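PDB 6VSU: arginase 1, mitochondrial from Arabidopsis thaliana, which hydrolyses L-arginine to urea and L-ornithine, and agmatine to urea and putrescine, using two manganese ions in each subunit of a homohexamer. Local coordinates for residues 40-45 with 130-135; 193-198 with 216-221. All coordinates share one frame; numbering follows the deposited sequence.

Contact 1 of 2, residues 40-45 with 130-135; sequences AKASTS and PLRPLV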
loop_
_atom_site.group_PDB
_atom_site.type_symbol
_atom_site.label_atom_id
_atom_site.label_comp_id
_atom_site.label_asym_id
_atom_site.label_seq_id
_atom_site.Cartn_x
_atom_site.Cartn_y
_atom_site.Cartn_z
ATOM N N ALA E 40 -7.051 -21.435 39.731
ATOM C CA ALA E 40 -7.936 -20.715 38.793
ATOM C C ALA E 40 -9.403 -21.125 38.960
ATOM O O ALA E 40 -9.677 -22.285 39.005
ATOM C CB ALA E 40 -7.493 -20.918 37.372
ATOM N N LYS E 41 -10.305 -20.142 38.885
ATOM C CA LYS E 41 -11.770 -20.306 38.873
ATOM C C LYS E 41 -12.244 -20.339 37.435
ATOM O O LYS E 41 -13.289 -20.929 37.179
ATOM C CB LYS E 41 -12.442 -19.133 39.603
ATOM C CG LYS E 41 -12.273 -19.118 41.123
ATOM C CD LYS E 41 -13.044 -17.945 41.766
ATOM C CE LYS E 41 -13.239 -18.082 43.266
ATOM N NZ LYS E 41 -11.921 -18.169 43.940
ATOM N N ALA E 42 -11.532 -19.659 36.541
ATOM C CA ALA E 42 -11.836 -19.651 35.108
ATOM C C ALA E 42 -10.564 -19.286 34.342
ATOM O O ALA E 42 -9.796 -18.479 34.792
ATOM C CB ALA E 42 -12.975 -18.697 34.803
ATOM N N SER E 43 -10.406 -19.853 33.174
ATOM C CA SER E 43 -9.209 -19.763 32.300
ATOM C C SER E 43 -9.708 -19.658 30.867
ATOM O O SER E 43 -10.313 -20.598 30.400
ATOM C CB SER E 43 -8.344 -20.987 32.494
ATOM O OG SER E 43 -7.755 -20.891 33.749
ATOM N N THR E 44 -9.514 -18.515 30.257
ATOM C CA THR E 44 -9.797 -18.272 28.826
ATOM C C THR E 44 -8.994 -19.250 27.951
ATOM O O THR E 44 -7.762 -19.409 28.119
ATOM C CB THR E 44 -9.418 -16.848 28.453
ATOM O OG1 THR E 44 -10.049 -15.931 29.346
ATOM C CG2 THR E 44 -9.835 -16.569 27.033
ATOM N N SER E 45 -9.668 -19.881 27.004
ATOM C CA SER E 45 -9.046 -20.768 26.013
ATOM C C SER E 45 -9.573 -20.365 24.648
ATOM O O SER E 45 -10.777 -20.347 24.481
ATOM C CB SER E 45 -9.329 -22.178 26.336
ATOM O OG SER E 45 -8.345 -22.998 25.769
ATOM N N PRO E 130 -11.017 -25.536 34.283
ATOM C CA PRO E 130 -12.018 -24.477 34.199
ATOM C C PRO E 130 -11.964 -23.574 32.965
ATOM O O PRO E 130 -12.096 -22.334 33.095
ATOM C CB PRO E 130 -11.610 -23.633 35.414
ATOM C CG PRO E 130 -10.106 -23.621 35.275
ATOM C CD PRO E 130 -9.738 -25.001 34.755
ATOM N N LEU E 131 -11.781 -24.170 31.802
ATOM C CA LEU E 131 -11.653 -23.388 30.580
ATOM C C LEU E 131 -13.019 -22.762 30.259
ATOM O O LEU E 131 -14.053 -23.436 30.395
ATOM C CB LEU E 131 -11.178 -24.268 29.423
ATOM C CG LEU E 131 -9.889 -25.054 29.607
ATOM C CD1 LEU E 131 -9.566 -25.787 28.310
ATOM C CD2 LEU E 131 -8.701 -24.233 30.065
ATOM N N ARG E 132 -12.962 -21.555 29.715
ATOM C CA ARG E 132 -14.101 -20.818 29.152
ATOM C C ARG E 132 -13.712 -20.360 27.753
ATOM O O ARG E 132 -12.625 -19.876 27.526
ATOM C CB ARG E 132 -14.416 -19.642 30.072
ATOM C CG ARG E 132 -14.739 -20.063 31.496
ATOM C CD ARG E 132 -15.577 -18.990 32.207
ATOM N NE ARG E 132 -16.010 -19.404 33.524
ATOM C CZ ARG E 132 -16.852 -18.735 34.292
ATOM N NH1 ARG E 132 -17.431 -17.610 33.887
ATOM N NH2 ARG E 132 -17.080 -19.181 35.503
ATOM N N PRO E 133 -14.577 -20.527 26.745
ATOM C CA PRO E 133 -14.149 -20.374 25.366
ATOM C C PRO E 133 -14.173 -18.896 24.974
ATOM O O PRO E 133 -15.161 -18.209 25.209
ATOM C CB PRO E 133 -15.213 -21.141 24.574
ATOM C CG PRO E 133 -16.467 -20.838 25.388
ATOM C CD PRO E 133 -15.986 -20.937 26.829
ATOM N N LEU E 134 -13.146 -18.492 24.253
ATOM C CA LEU E 134 -13.103 -17.178 23.589
ATOM C C LEU E 134 -12.840 -17.483 22.113
ATOM O O LEU E 134 -11.775 -18.003 21.809
ATOM C CB LEU E 134 -11.990 -16.357 24.235
ATOM C CG LEU E 134 -12.020 -14.863 23.862
ATOM C CD1 LEU E 134 -10.923 -14.101 24.624
ATOM C CD2 LEU E 134 -11.926 -14.669 22.347
ATOM N N VAL E 135 -13.799 -17.230 21.250
ATOM C CA VAL E 135 -13.783 -17.775 19.877
ATOM C C VAL E 135 -13.247 -16.693 18.922
ATOM O O VAL E 135 -13.701 -15.528 19.026
ATOM C CB VAL E 135 -15.178 -18.257 19.483
ATOM C CG1 VAL E 135 -15.345 -18.452 17.962
ATOM C CG2 VAL E 135 -15.530 -19.503 20.246
HETATM O O HOH W 1 -14.915 -21.727 35.080
#
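Ser43 O is gripped twice from the strand 131-135: Arg132 N donates a hydrogen bond to it at 2.9 Å, and the CA-H of Leu131 meets it with CA at 3.1 Å. Ser45 O repeats the pattern with Leu134 N, at 3.0 Å and an N-H...O angle of 165°, and with the CA-H of Pro133. In return, Ser43 N binds Pro130 O and Ser45 N binds Arg132 O. The four backbone bonds fix a parallel register of Ser43 with Leu131, Thr44 with Arg132 and Ser45 with Pro133, although the two short axes are twisted 41° apart. These are neighbouring strands, 43-48 and 131-136, in the parallel sheet of the arginase alpha/beta fold. Helices 7-37 and 111-126 cover the face carrying Ser43, Leu131, Ser45 and Pro133, while helix 303-319 packs against Thr44, Arg132 and Leu134. Just before the strand, a classic beta bulge sets Lys41 and Ala42 together opposite Lys321.

On the Thr44 face, Thr44 CG2, anti to the backbone N, lies 3.5 Å from Leu134 CB, and Thr44 OG1 is engaged by Ser320 and Ala316. Arg132 runs extended from CG to NE alongside the methyl of Ala42, whose CB sits over one guanidinium face, 3.4 Å from Arg132 NE. In the guanidinium plane, Arg132 NE donates to a water at 3.0 Å, and this water donates to Lys41 O. Arg132 NH1 turns elsewhere, to a salt bridge with Asp284 and a bond to Val285 O. An alanine in place of Arg132 would probably leave Asp284 without its charged mate, the bridging water without its NE donor and the Ala42 methyl without its cover. On the opposite face, Ser45 OG touches Leu131 CD1 at 4.0 Å and bonds to Thr94 OG1.

Contact 2 of 2, residues 193-198 with 216-221; sequences ARRLLQ and GVEQYE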
loop_
_atom_site.group_PDB
_atom_site.type_symbol
_atom_site.label_atom_id
_atom_site.label_comp_id
_atom_site.label_asym_id
_atom_site.label_seq_id
_atom_site.Cartn_x
_atom_site.Cartn_y
_atom_site.Cartn_z
ATOM N N ALA E 193 -30.794 -16.272 24.863
ATOM C CA ALA E 193 -30.524 -14.961 25.480
ATOM C C ALA E 193 -31.708 -14.522 26.339
ATOM O O ALA E 193 -32.854 -14.771 25.992
ATOM C CB ALA E 193 -30.186 -13.934 24.436
ATOM N N ARG E 194 -31.414 -13.880 27.447
ATOM C CA ARG E 194 -32.407 -13.074 28.166
ATOM C C ARG E 194 -32.351 -11.649 27.582
ATOM O O ARG E 194 -33.240 -11.325 26.810
ATOM C CB ARG E 194 -32.136 -13.166 29.661
ATOM C CG ARG E 194 -33.169 -12.385 30.456
ATOM C CD ARG E 194 -32.841 -12.272 31.925
ATOM N NE ARG E 194 -31.543 -11.693 32.273
ATOM C CZ ARG E 194 -31.086 -11.540 33.527
ATOM N NH1 ARG E 194 -31.823 -11.912 34.563
ATOM N NH2 ARG E 194 -29.893 -11.026 33.743
ATOM N N ARG E 195 -31.306 -10.876 27.878
ATOM C CA ARG E 195 -31.056 -9.541 27.281
ATOM C C ARG E 195 -30.022 -9.677 26.154
ATOM O O ARG E 195 -29.056 -10.464 26.328
ATOM C CB ARG E 195 -30.573 -8.569 28.344
ATOM C CG ARG E 195 -31.623 -8.316 29.419
ATOM C CD ARG E 195 -31.049 -7.395 30.445
ATOM N NE ARG E 195 -30.955 -6.000 29.982
ATOM C CZ ARG E 195 -30.337 -5.018 30.647
ATOM N NH1 ARG E 195 -30.348 -3.777 30.172
ATOM N NH2 ARG E 195 -29.785 -5.277 31.827
ATOM N N LEU E 196 -30.280 -8.981 25.049
ATOM C CA LEU E 196 -29.323 -8.663 23.977
ATOM C C LEU E 196 -29.212 -7.142 23.870
ATOM O O LEU E 196 -30.201 -6.480 23.485
ATOM C CB LEU E 196 -29.803 -9.270 22.663
ATOM C CG LEU E 196 -28.940 -8.997 21.424
ATOM C CD1 LEU E 196 -27.526 -9.468 21.596
ATOM C CD2 LEU E 196 -29.561 -9.655 20.193
ATOM N N LEU E 197 -28.048 -6.632 24.278
ATOM C CA LEU E 197 -27.661 -5.230 24.111
ATOM C C LEU E 197 -26.719 -5.157 22.903
ATOM O O LEU E 197 -25.654 -5.845 22.926
ATOM C CB LEU E 197 -26.914 -4.767 25.346
ATOM C CG LEU E 197 -27.779 -4.315 26.499
ATOM C CD1 LEU E 197 -28.386 -5.528 27.188
ATOM C CD2 LEU E 197 -26.993 -3.435 27.487
ATOM N N GLN E 198 -27.153 -4.404 21.888
ATOM C CA GLN E 198 -26.424 -4.151 20.624
ATOM C C GLN E 198 -25.913 -2.719 20.720
ATOM O O GLN E 198 -26.708 -1.849 20.950
ATOM C CB GLN E 198 -27.382 -4.393 19.451
ATOM C CG GLN E 198 -27.825 -5.844 19.430
ATOM C CD GLN E 198 -28.493 -6.162 18.119
ATOM O OE1 GLN E 198 -29.379 -5.420 17.670
ATOM N NE2 GLN E 198 -28.103 -7.276 17.527
ATOM N N GLY E 216 -37.424 -7.985 21.443
ATOM C CA GLY E 216 -37.119 -7.149 22.620
ATOM C C GLY E 216 -35.634 -6.886 22.773
ATOM O O GLY E 216 -35.106 -6.974 23.920
ATOM N N VAL E 217 -34.960 -6.635 21.675
ATOM C CA VAL E 217 -33.495 -6.339 21.651
ATOM C C VAL E 217 -33.328 -4.893 22.140
ATOM O O VAL E 217 -34.187 -4.060 21.809
ATOM C CB VAL E 217 -32.937 -6.531 20.225
ATOM C CG1 VAL E 217 -31.471 -6.181 20.093
ATOM C CG2 VAL E 217 -33.139 -7.941 19.776
ATOM N N GLU E 218 -32.293 -4.605 22.904
ATOM C CA GLU E 218 -31.930 -3.225 23.297
ATOM C C GLU E 218 -30.852 -2.702 22.340
ATOM O O GLU E 218 -29.717 -3.197 22.426
ATOM C CB GLU E 218 -31.463 -3.250 24.734
ATOM C CG GLU E 218 -32.581 -3.686 25.662
ATOM C CD GLU E 218 -32.062 -4.082 27.038
ATOM O OE1 GLU E 218 -31.383 -3.180 27.649
ATOM O OE2 GLU E 218 -32.253 -5.302 27.439
ATOM N N GLN E 219 -31.220 -1.815 21.412
ATOM C CA GLN E 219 -30.356 -1.377 20.300
ATOM C C GLN E 219 -29.832 0.014 20.645
ATOM O O GLN E 219 -30.638 0.920 20.736
ATOM C CB GLN E 219 -31.096 -1.387 18.962
ATOM C CG GLN E 219 -31.300 -2.806 18.471
ATOM C CD GLN E 219 -32.036 -2.956 17.157
ATOM O OE1 GLN E 219 -32.889 -2.137 16.837
ATOM N NE2 GLN E 219 -31.753 -4.036 16.431
ATOM N N TYR E 220 -28.527 0.192 20.798
ATOM C CA TYR E 220 -27.907 1.519 21.016
ATOM C C TYR E 220 -27.274 1.921 19.680
ATOM O O TYR E 220 -26.373 1.247 19.241
ATOM C CB TYR E 220 -26.948 1.492 22.210
ATOM C CG TYR E 220 -27.660 1.218 23.501
ATOM C CD1 TYR E 220 -28.235 2.259 24.198
ATOM C CD2 TYR E 220 -27.915 -0.062 23.945
ATOM C CE1 TYR E 220 -29.004 2.045 25.323
ATOM C CE2 TYR E 220 -28.636 -0.291 25.101
ATOM C CZ TYR E 220 -29.171 0.762 25.802
ATOM O OH TYR E 220 -29.926 0.586 26.933
ATOM N N GLU E 221 -27.778 2.967 19.069
ATOM C CA GLU E 221 -27.257 3.550 17.813
ATOM C C GLU E 221 -26.260 4.680 18.099
ATOM O O GLU E 221 -26.429 5.390 19.072
ATOM C CB GLU E 221 -28.428 4.050 16.991
ATOM C CG GLU E 221 -29.368 2.931 16.581
ATOM C CD GLU E 221 -30.511 3.421 15.716
ATOM O OE1 GLU E 221 -30.277 4.038 14.668
ATOM O OE2 GLU E 221 -31.649 3.234 16.110
HETATM O O HOH W 2 -33.084 -7.312 25.525
#
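Strands 195-198 and 218-221 run parallel, their short axes 9° apart and 4.7 Å at closest approach, joined by three backbone bonds: Glu218 N to Leu196 O, Gln198 N to Glu218 O, and Tyr220 N to Gln198 O, the last at 2.7 Å.

On the face that carries Leu197 and Glu218, Arg195 grips the Glu218 carboxylate side-on. Arg195 NE donates to Glu218 OE2 at 2.9 Å and Arg195 NH1 to Glu218 OE1 at 2.8 Å, each carboxylate oxygen using its syn lone pair. Guanidinium and carboxylate planes differ by only 7°, and NE points almost straight at OE2 (178°), with the NH1 bond nearly as straight, which makes this a nearly ideal bidentate salt bridge. A bend at chi3 brings the guanidinium edge to the carboxylate. A water ties the same OE2 to Gly216 O and, more loosely, to Leu196 N. Gly216, with positive phi, ends helix 206-215 in a Schellman motif; that helix forms the crossover of a beta-alpha-beta unit whose second strand, 218-221, is outermost in the sheet within this chain.

On the other face, the Gln198 and Gln219 amides lie side by side and essentially coplanar, with Gln219 NE2 donating to Gln198 OE1 at 3.0 Å. Gln198 NE2 donates to Pro167 O and His162 ND1, which pins the buried amide at both ends. Its side chain is about 8 Å from a bound manganese ion. Val217 CG1 lies 3.3 Å from Gln198 OE1 and in van der Waals contact with Leu196 CD2; the valine side chain is also about 4 Å from that of Ile169, an ornithine-binding residue.

How the contacts relate
Both contacts join neighbouring strands of one parallel sheet, toward its two sides. Contact 1 pairs 43-48 with 131-136, next to the outermost strand 93-98; contact 2 pairs 193-201 with 218-221, the outermost strand on the other side within this chain. Their centres are 25 Å apart and their nearest atoms about 14 Å, without touching; strands 285-291, 244-249 and 158-163 lie between. Along the chain they come in series, contact 1 closing before contact 2 opens. The side chain of Leu134 is about 12 Å from that of His140, whereas the side chain of Gln198 is about 6 Å from that of Asp168, both manganese ligands: contact 2 thus lies nearer the metal centre by these distances.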